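Local structure of 6-phosphogluconate dehydratase (Shewanella oneidensis, 2GP4) at residues A[144-149]-A[609-614]; A[149-154]-A[602-607]; A[548-553]-A[588-593]. The protein catalyses the dehydration of 6-phosphogluconate to 2-dehydro-3-deoxy-6-phosphogluconate in the Entner-Doudoroff pathway, probably only with its iron-sulfur cluster, which this apo form lacks. All coordinates share one frame; numbering follows the deposited sequence.

Contact 1 (A[144-149]-A[609-614])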
loop_
_atom_site.group_PDB
_atom_site.type_symbol
_atom_site.label_atom_id
_atom_site.label_comp_id
_atom_site.label_asym_id
_atom_site.label_seq_id
_atom_site.Cartn_x
_atom_site.Cartn_y
_atom_site.Cartn_z
ATOM N N LEU A 144 -0.297 -12.293 12.364
ATOM C CA LEU A 144 -1.400 -12.751 11.506
ATOM C C LEU A 144 -1.928 -11.667 10.557
ATOM O O LEU A 144 -2.796 -11.935 9.717
ATOM C CB LEU A 144 -2.567 -13.275 12.355
ATOM C CG LEU A 144 -2.393 -14.484 13.276
ATOM C CD1 LEU A 144 -3.737 -14.864 13.890
ATOM C CD2 LEU A 144 -1.778 -15.671 12.539
ATOM N N SER A 145 -1.407 -10.451 10.704
ATOM C CA SER A 145 -1.884 -9.283 9.975
ATOM C C SER A 145 -1.785 -9.407 8.450
ATOM O O SER A 145 -2.743 -9.118 7.732
ATOM C CB SER A 145 -1.146 -8.038 10.462
ATOM O OG SER A 145 -1.316 -6.958 9.564
ATOM N N LEU A 146 -0.626 -9.826 7.962
ATOM C CA LEU A 146 -0.446 -10.047 6.539
ATOM C C LEU A 146 -1.300 -11.239 6.098
ATOM O O LEU A 146 -1.978 -11.183 5.068
ATOM C CB LEU A 146 1.025 -10.318 6.229
ATOM C CG LEU A 146 1.592 -10.119 4.817
ATOM C CD1 LEU A 146 2.502 -11.294 4.500
ATOM C CD2 LEU A 146 0.540 -9.947 3.715
ATOM N N LEU A 147 -1.263 -12.306 6.897
ATOM C CA LEU A 147 -2.002 -13.518 6.620
ATOM C C LEU A 147 -3.511 -13.310 6.552
ATOM O O LEU A 147 -4.198 -14.042 5.836
ATOM C CB LEU A 147 -1.668 -14.585 7.664
ATOM C CG LEU A 147 -0.377 -15.375 7.447
ATOM C CD1 LEU A 147 0.055 -16.035 8.739
ATOM C CD2 LEU A 147 -0.553 -16.403 6.327
ATOM N N SER A 148 -4.024 -12.324 7.290
ATOM C CA SER A 148 -5.458 -12.018 7.278
ATOM C C SER A 148 -5.953 -11.454 5.941
ATOM O O SER A 148 -7.135 -11.573 5.621
ATOM C CB SER A 148 -5.830 -11.062 8.411
ATOM O OG SER A 148 -5.242 -9.790 8.214
ATOM N N ARG A 149 -5.056 -10.836 5.178
ATOM C CA ARG A 149 -5.379 -10.408 3.817
ATOM C C ARG A 149 -5.765 -11.613 2.964
ATOM O O ARG A 149 -6.757 -11.568 2.239
ATOM C CB ARG A 149 -4.209 -9.662 3.167
ATOM C CG ARG A 149 -4.475 -9.253 1.722
ATOM C CD ARG A 149 -3.202 -8.828 1.024
ATOM N NE ARG A 149 -2.382 -9.972 0.624
ATOM C CZ ARG A 149 -1.164 -9.884 0.092
ATOM N NH1 ARG A 149 -0.586 -8.701 -0.104
ATOM N NH2 ARG A 149 -0.515 -10.994 -0.235
ATOM N N SER A 609 3.695 -20.749 5.236
ATOM C CA SER A 609 4.782 -21.488 4.625
ATOM C C SER A 609 4.842 -21.307 3.104
ATOM O O SER A 609 5.898 -21.507 2.501
ATOM C CB SER A 609 4.637 -22.967 4.965
ATOM O OG SER A 609 5.782 -23.666 4.567
ATOM N N ASN A 610 3.712 -20.932 2.505
ATOM C CA ASN A 610 3.594 -20.741 1.061
ATOM C C ASN A 610 3.539 -19.272 0.622
ATOM O O ASN A 610 3.320 -18.977 -0.549
ATOM C CB ASN A 610 2.376 -21.502 0.528
ATOM C CG ASN A 610 2.659 -22.980 0.311
ATOM O OD1 ASN A 610 3.323 -23.357 -0.652
ATOM N ND2 ASN A 610 2.152 -23.823 1.205
ATOM N N LEU A 611 3.743 -18.354 1.561
ATOM C CA LEU A 611 3.791 -16.927 1.240
ATOM C C LEU A 611 4.953 -16.628 0.295
ATOM O O LEU A 611 6.093 -17.035 0.541
ATOM C CB LEU A 611 3.917 -16.095 2.512
ATOM C CG LEU A 611 2.723 -15.346 3.125
ATOM C CD1 LEU A 611 1.345 -15.830 2.647
ATOM C CD2 LEU A 611 2.826 -15.343 4.661
ATOM N N SER A 612 4.659 -15.932 -0.795
ATOM C CA SER A 612 5.694 -15.582 -1.757
ATOM C C SER A 612 6.506 -14.393 -1.252
ATOM O O SER A 612 6.252 -13.868 -0.173
ATOM C CB SER A 612 5.088 -15.313 -3.141
ATOM O OG SER A 612 4.354 -14.106 -3.159
ATOM N N SER A 613 7.505 -13.992 -2.027
ATOM C CA SER A 613 8.373 -12.881 -1.672
ATOM C C SER A 613 7.581 -11.571 -1.643
ATOM O O SER A 613 6.626 -11.411 -2.410
ATOM C CB SER A 613 9.469 -12.771 -2.717
ATOM O OG SER A 613 8.892 -12.463 -3.976
ATOM N N PRO A 614 7.967 -10.633 -0.756
ATOM C CA PRO A 614 7.381 -9.287 -0.755
ATOM C C PRO A 614 7.249 -8.643 -2.146
ATOM O O PRO A 614 6.220 -8.027 -2.441
ATOM C CB PRO A 614 8.352 -8.494 0.120
ATOM C CG PRO A 614 8.869 -9.512 1.087
ATOM C CD PRO A 614 8.957 -10.801 0.328
#

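Contact 2 (A[149-154]-A[602-607])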
loop_
_atom_site.group_PDB
_atom_site.type_symbol
_atom_site.label_atom_id
_atom_site.label_comp_id
_atom_site.label_asym_id
_atom_site.label_seq_id
_atom_site.Cartn_x
_atom_site.Cartn_y
_atom_site.Cartn_z
ATOM N N ARG A 149 -5.056 -10.836 5.178
ATOM C CA ARG A 149 -5.379 -10.408 3.817
ATOM C C ARG A 149 -5.765 -11.613 2.964
ATOM O O ARG A 149 -6.757 -11.568 2.239
ATOM C CB ARG A 149 -4.209 -9.662 3.167
ATOM C CG ARG A 149 -4.475 -9.253 1.722
ATOM C CD ARG A 149 -3.202 -8.828 1.024
ATOM N NE ARG A 149 -2.382 -9.972 0.624
ATOM C CZ ARG A 149 -1.164 -9.884 0.092
ATOM N NH1 ARG A 149 -0.586 -8.701 -0.104
ATOM N NH2 ARG A 149 -0.515 -10.994 -0.235
ATOM N N GLU A 150 -4.983 -12.685 3.068
ATOM C CA GLU A 150 -5.250 -13.908 2.319
ATOM C C GLU A 150 -6.574 -14.531 2.765
ATOM O O GLU A 150 -7.356 -15.024 1.929
ATOM C CB GLU A 150 -4.092 -14.903 2.460
ATOM C CG GLU A 150 -2.716 -14.341 2.045
ATOM C CD GLU A 150 -2.650 -14.018 0.563
ATOM O OE1 GLU A 150 -2.395 -14.944 -0.233
ATOM O OE2 GLU A 150 -2.867 -12.843 0.191
ATOM N N VAL A 151 -6.832 -14.478 4.074
ATOM C CA VAL A 151 -8.070 -15.004 4.640
ATOM C C VAL A 151 -9.274 -14.210 4.131
ATOM O O VAL A 151 -10.267 -14.808 3.720
ATOM C CB VAL A 151 -8.029 -15.057 6.188
ATOM C CG1 VAL A 151 -9.361 -15.564 6.751
ATOM C CG2 VAL A 151 -6.886 -15.940 6.659
ATOM N N ILE A 152 -9.171 -12.877 4.144
ATOM C CA ILE A 152 -10.217 -11.967 3.615
ATOM C C ILE A 152 -10.506 -12.229 2.126
ATOM O O ILE A 152 -11.668 -12.282 1.717
ATOM C CB ILE A 152 -9.846 -10.459 3.848
ATOM C CG1 ILE A 152 -9.937 -10.108 5.339
ATOM C CG2 ILE A 152 -10.739 -9.509 3.024
ATOM C CD1 ILE A 152 -9.083 -8.914 5.750
ATOM N N ALA A 153 -9.443 -12.389 1.336
ATOM C CA ALA A 153 -9.545 -12.760 -0.077
ATOM C C ALA A 153 -10.341 -14.052 -0.297
ATOM O O ALA A 153 -11.206 -14.120 -1.171
ATOM C CB ALA A 153 -8.149 -12.884 -0.696
HETATM N N MSE A 154 -10.039 -15.072 0.502
HETATM C CA MSE A 154 -10.723 -16.353 0.407
HETATM C C MSE A 154 -12.166 -16.239 0.870
HETATM O O MSE A 154 -13.069 -16.796 0.242
HETATM C CB MSE A 154 -9.989 -17.426 1.216
HETATM C CG MSE A 154 -8.584 -17.654 0.739
HETATM SE SE MSE A 154 -7.629 -18.984 1.780
HETATM C CE MSE A 154 -7.622 -20.402 0.485
ATOM N N GLU A 602 -1.274 -21.760 14.884
ATOM C CA GLU A 602 -1.371 -23.171 14.478
ATOM C C GLU A 602 -2.164 -23.342 13.185
ATOM O O GLU A 602 -1.955 -24.305 12.444
ATOM C CB GLU A 602 -2.091 -24.003 15.549
ATOM C CG GLU A 602 -1.760 -23.671 16.964
ATOM C CD GLU A 602 -2.487 -22.444 17.469
ATOM O OE1 GLU A 602 -3.728 -22.491 17.628
ATOM O OE2 GLU A 602 -1.800 -21.435 17.724
ATOM N N LEU A 603 -3.089 -22.418 12.943
ATOM C CA LEU A 603 -4.046 -22.550 11.856
ATOM C C LEU A 603 -3.488 -22.116 10.508
ATOM O O LEU A 603 -4.044 -22.476 9.477
ATOM C CB LEU A 603 -5.334 -21.779 12.180
ATOM C CG LEU A 603 -6.037 -22.120 13.505
ATOM C CD1 LEU A 603 -7.248 -21.229 13.715
ATOM C CD2 LEU A 603 -6.439 -23.590 13.589
ATOM N N PHE A 604 -2.382 -21.375 10.523
ATOM C CA PHE A 604 -1.895 -20.660 9.344
ATOM C C PHE A 604 -0.573 -21.190 8.804
ATOM O O PHE A 604 -0.009 -20.601 7.888
ATOM C CB PHE A 604 -1.704 -19.177 9.670
ATOM C CG PHE A 604 -2.969 -18.454 10.021
ATOM C CD1 PHE A 604 -3.527 -18.568 11.287
ATOM C CD2 PHE A 604 -3.588 -17.637 9.091
ATOM C CE1 PHE A 604 -4.686 -17.888 11.615
ATOM C CE2 PHE A 604 -4.748 -16.959 9.407
ATOM C CZ PHE A 604 -5.301 -17.080 10.672
ATOM N N GLY A 605 -0.081 -22.286 9.376
ATOM C CA GLY A 605 1.211 -22.862 9.003
ATOM C C GLY A 605 1.362 -23.128 7.518
ATOM O O GLY A 605 2.422 -22.886 6.946
ATOM N N VAL A 606 0.285 -23.614 6.907
ATOM C CA VAL A 606 0.258 -23.983 5.497
ATOM C C VAL A 606 0.251 -22.745 4.589
ATOM O O VAL A 606 0.909 -22.727 3.538
ATOM C CB VAL A 606 -0.950 -24.927 5.225
ATOM C CG1 VAL A 606 -1.607 -24.677 3.864
ATOM C CG2 VAL A 606 -0.536 -26.385 5.400
ATOM N N LEU A 607 -0.481 -21.714 5.007
ATOM C CA LEU A 607 -0.516 -20.455 4.279
ATOM C C LEU A 607 0.780 -19.679 4.444
ATOM O O LEU A 607 1.352 -19.217 3.453
ATOM C CB LEU A 607 -1.699 -19.588 4.721
ATOM C CG LEU A 607 -3.114 -19.947 4.277
ATOM C CD1 LEU A 607 -4.061 -18.840 4.718
ATOM C CD2 LEU A 607 -3.207 -20.172 2.757
#

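Contact 3 (A[548-553]-A[588-593])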
loop_
_atom_site.group_PDB
_atom_site.type_symbol
_atom_site.label_atom_id
_atom_site.label_comp_id
_atom_site.label_asym_id
_atom_site.label_seq_id
_atom_site.Cartn_x
_atom_site.Cartn_y
_atom_site.Cartn_z
ATOM N N GLU A 548 14.484 -14.191 2.149
ATOM C CA GLU A 548 14.518 -14.082 3.606
ATOM C C GLU A 548 15.446 -15.138 4.214
ATOM O O GLU A 548 15.917 -16.036 3.504
ATOM C CB GLU A 548 13.107 -14.130 4.221
ATOM C CG GLU A 548 12.339 -15.442 4.099
ATOM C CD GLU A 548 11.023 -15.405 4.881
ATOM O OE1 GLU A 548 9.952 -15.203 4.262
ATOM O OE2 GLU A 548 11.053 -15.560 6.124
ATOM N N ALA A 549 15.724 -15.011 5.512
ATOM C CA ALA A 549 16.684 -15.891 6.185
ATOM C C ALA A 549 16.345 -17.375 6.010
ATOM O O ALA A 549 17.180 -18.146 5.534
ATOM C CB ALA A 549 16.822 -15.525 7.663
ATOM N N ILE A 550 15.119 -17.761 6.353
ATOM C CA ILE A 550 14.705 -19.169 6.266
ATOM C C ILE A 550 14.470 -19.673 4.832
ATOM O O ILE A 550 14.255 -20.868 4.621
ATOM C CB ILE A 550 13.477 -19.497 7.169
ATOM C CG1 ILE A 550 12.208 -18.803 6.665
ATOM C CG2 ILE A 550 13.780 -19.174 8.645
ATOM C CD1 ILE A 550 10.939 -19.489 7.119
ATOM N N ASP A 551 14.511 -18.764 3.857
ATOM C CA ASP A 551 14.501 -19.153 2.447
ATOM C C ASP A 551 15.921 -19.340 1.893
ATOM O O ASP A 551 16.102 -19.592 0.704
ATOM C CB ASP A 551 13.715 -18.146 1.600
ATOM C CG ASP A 551 12.252 -18.537 1.428
ATOM O OD1 ASP A 551 11.972 -19.740 1.238
ATOM O OD2 ASP A 551 11.380 -17.641 1.464
ATOM N N GLY A 552 16.921 -19.215 2.763
ATOM C CA GLY A 552 18.316 -19.448 2.391
ATOM C C GLY A 552 19.045 -18.208 1.913
ATOM O O GLY A 552 20.127 -18.301 1.340
ATOM N N GLY A 553 18.449 -17.044 2.151
ATOM C CA GLY A 553 19.046 -15.775 1.748
ATOM C C GLY A 553 20.343 -15.498 2.483
ATOM O O GLY A 553 20.501 -15.873 3.654
ATOM N N THR A 588 23.212 -20.205 11.013
ATOM C CA THR A 588 22.706 -20.608 12.322
ATOM C C THR A 588 21.217 -20.948 12.238
ATOM O O THR A 588 20.472 -20.362 11.447
ATOM C CB THR A 588 22.940 -19.532 13.409
ATOM O OG1 THR A 588 22.382 -18.280 12.986
ATOM C CG2 THR A 588 24.431 -19.360 13.687
ATOM N N GLU A 589 20.796 -21.910 13.053
ATOM C CA GLU A 589 19.414 -22.363 13.065
ATOM C C GLU A 589 18.563 -21.375 13.853
ATOM O O GLU A 589 18.812 -21.133 15.039
ATOM C CB GLU A 589 19.332 -23.761 13.678
ATOM C CG GLU A 589 18.040 -24.517 13.403
ATOM C CD GLU A 589 18.008 -25.883 14.082
ATOM O OE1 GLU A 589 17.232 -26.756 13.627
ATOM O OE2 GLU A 589 18.755 -26.088 15.069
ATOM N N ILE A 590 17.573 -20.793 13.182
ATOM C CA ILE A 590 16.642 -19.884 13.840
ATOM C C ILE A 590 15.500 -20.675 14.485
ATOM O O ILE A 590 14.821 -21.462 13.817
ATOM C CB ILE A 590 16.097 -18.799 12.874
ATOM C CG1 ILE A 590 17.253 -17.981 12.290
ATOM C CG2 ILE A 590 15.102 -17.887 13.599
ATOM C CD1 ILE A 590 16.870 -17.083 11.146
ATOM N N ASP A 591 15.314 -20.459 15.787
ATOM C CA ASP A 591 14.287 -21.135 16.568
ATOM C C ASP A 591 12.940 -20.443 16.410
ATOM O O ASP A 591 12.674 -19.435 17.067
ATOM C CB ASP A 591 14.687 -21.180 18.049
ATOM C CG ASP A 591 13.693 -21.954 18.906
ATOM O OD1 ASP A 591 13.007 -22.848 18.370
ATOM O OD2 ASP A 591 13.602 -21.671 20.121
ATOM N N LEU A 592 12.086 -20.997 15.554
ATOM C CA LEU A 592 10.795 -20.379 15.255
ATOM C C LEU A 592 9.618 -21.033 15.976
ATOM O O LEU A 592 8.464 -20.699 15.708
ATOM C CB LEU A 592 10.544 -20.379 13.745
ATOM C CG LEU A 592 11.469 -19.517 12.890
ATOM C CD1 LEU A 592 11.589 -20.117 11.495
ATOM C CD2 LEU A 592 10.976 -18.077 12.850
ATOM N N ARG A 593 9.918 -21.949 16.890
ATOM C CA ARG A 593 8.899 -22.721 17.608
ATOM C C ARG A 593 7.794 -21.864 18.224
ATOM O O ARG A 593 6.619 -22.234 18.174
ATOM C CB ARG A 593 9.553 -23.616 18.671
ATOM C CG ARG A 593 10.086 -24.941 18.118
ATOM C CD ARG A 593 11.464 -25.292 18.683
ATOM N NE ARG A 593 11.435 -25.675 20.094
ATOM C CZ ARG A 593 12.450 -25.515 20.941
ATOM N NH1 ARG A 593 13.583 -24.953 20.534
ATOM N NH2 ARG A 593 12.325 -25.901 22.206
#

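Contact 1 (A[144-149]-A[609-614])
Leu-611 meets Leu-146 and Leu-147 in a small, buried leucine cluster in which one methyl group does most of the work. Its CD2 lies 3.9 Å from CD2 of Leu-147 and 4.1 Å from CD1 of Leu-146, and its CD1 makes a looser approach to the same Leu-147 methyl. The two encounters differ in direction: Leu-146 and Leu-611 extend toward each other and meet tip to tip, whereas Leu-147 reaches the same methyl on a slant. The first torsions account for this. Leu-146 carries CG opposite the backbone N (chi1 -159°), while Leu-147 turns CG away from its carbonyl carbon (chi1 -82°), and the two neighbours converge on Leu-611 from different sites on the first turn of helix 145-160. That turn is braced from within by Ser-148 OG, which donates to Ser-145 O at 2.6 Å.

The second branch of Leu-146 has a separate task. Its CD2 sits over the centre of the Arg-149 guanidinium, 4.0 Å above the plane, and covers one face of that group, whose NH1 is hydrogen-bonded to His-326 ND1. Leu-611 lies in the irregular chain that follows helix 605-609, and polar groups tie it there: Lys-500 NZ binds Leu-611 O, and Ser-612 is paired through its backbone with Arg-619. Contacts between methyl groups have no preferred direction, so the fit of helix 145-160 against Leu-611 is set by shape, while these polar bonds fix the backbone of Leu-611 and Ser-612.

Contact 2 (A[149-154]-A[602-607])
Phe-604 and Val-151 touch where the ring edge meets a methyl: CE2 stands 3.6 Å from Val-151 CG2, which lies near the ring plane, and the two side chains cross at about a right angle. Followed outward, Phe-604 runs along the first turns of helix 145-160 and the residue before them. Its CB rests 3.7 Å from Leu-147 CD1. With CG set opposite the carbonyl carbon (chi1 -64°), the ring swings to helix 145-160; CD1 comes to 3.6 Å from Leu-144 CD2, and CE2 on the other side of the ring finds Val-151. CD2 and CZ, on either side of CE2, are farther from the same valine methyl, which therefore points at one corner of the ring.

Phe-604 occupies the N-cap position of helix 605-609, and one turn into this helix Leu-607 faces the same partner. The contact thus sets the beginning of a short helix from the C-terminal family region against the flank of a long helix from the N-terminal one. Leu-607 CD1 approaches Val-151 CG2 loosely, at 4.5 Å, and the selenomethionine Met-154 lies close by without touching.

Polar order lies beside this apolar patch. Arg-149 grips Glu-150 side-on, giving NE at 2.9 Å and NH2 at 3.0 Å to the single atom OE2, which lies in the guanidinium plane. Both nitrogens come from one face of the carboxylate; NE uses the anti side, and NH2 arrives from above the plane. The pair is buried, and OE1 of Glu-150 is held by Ser-620 N, while NH2 of Arg-149 also binds Gly-617 O.

Contact 3 (A[548-553]-A[588-593])
Ile-550 and Leu-592 join methyl to methyl, CG2 of the isoleucine lying 3.7 Å from CD1 of the leucine as the two side chains cross obliquely. Beside them the tip of Ile-590 touches Ala-549, with CD1 3.8 Å from CB, and makes a marginal approach to Ile-550 CG2.

The side-chain conformations explain these pairings. In Ile-550, CG1 takes the crowded position between backbone N and carbonyl carbon (chi1 68°), which leaves CG2 opposite the carbonyl carbon and directed at the leucine. Ile-590 and Leu-592 both set CG1 or CG opposite their carbonyl carbons, and Ile-590 then continues nearly fully extended (chi2 169°), carrying CD1 as far as the small side chain of Ala-549. Among the outer side chains of the strip, Arg-593 and Asp-591 form a salt bridge whose NH1 to OD1 bond is weak.

The turn presenting Ala-549 and Ile-550 has the bond pattern of a Schellman motif: Gly-553 N bonds to Glu-548 O and Gly-552 N to Ala-549 O, each at 3.0 Å. Gly-552 takes the positive phi (91°) of the motif.

This turn follows strand 541-546 of the mixed sheet, and the strip 588-593 follows helix 579-584. Helix 499-502 borders both: Ala-501 touches Ile-550 and Leu-592, and Lys-500 forms a salt bridge with Asp-551, while its backbone N bonds Glu-548 OE1.

Overall arrangement
Contacts 1 and 2 adjoin, with centres 8 Å apart, and both fasten helix 145-160 to the chain around helix 605-609. They differ in depth: contact 1 is buried and purely aliphatic, whereas contact 2 lies nearer the surface and adds an aromatic edge. Leu-147 bridges them, its CD2 also packing on Leu-607 CB at 3.7 Å. Contact 3 stands apart, its centre about 16 Å from that of contact 1 and 21 Å from that of contact 2, touching neither; it is partly buried and joins two irregular segments within the C-terminal family region. Lys-500 nevertheless links contacts 1 and 3, hydrogen-bonded to Leu-611 O and salt-bridged to Asp-551. All three rely on apolar contacts across the segments.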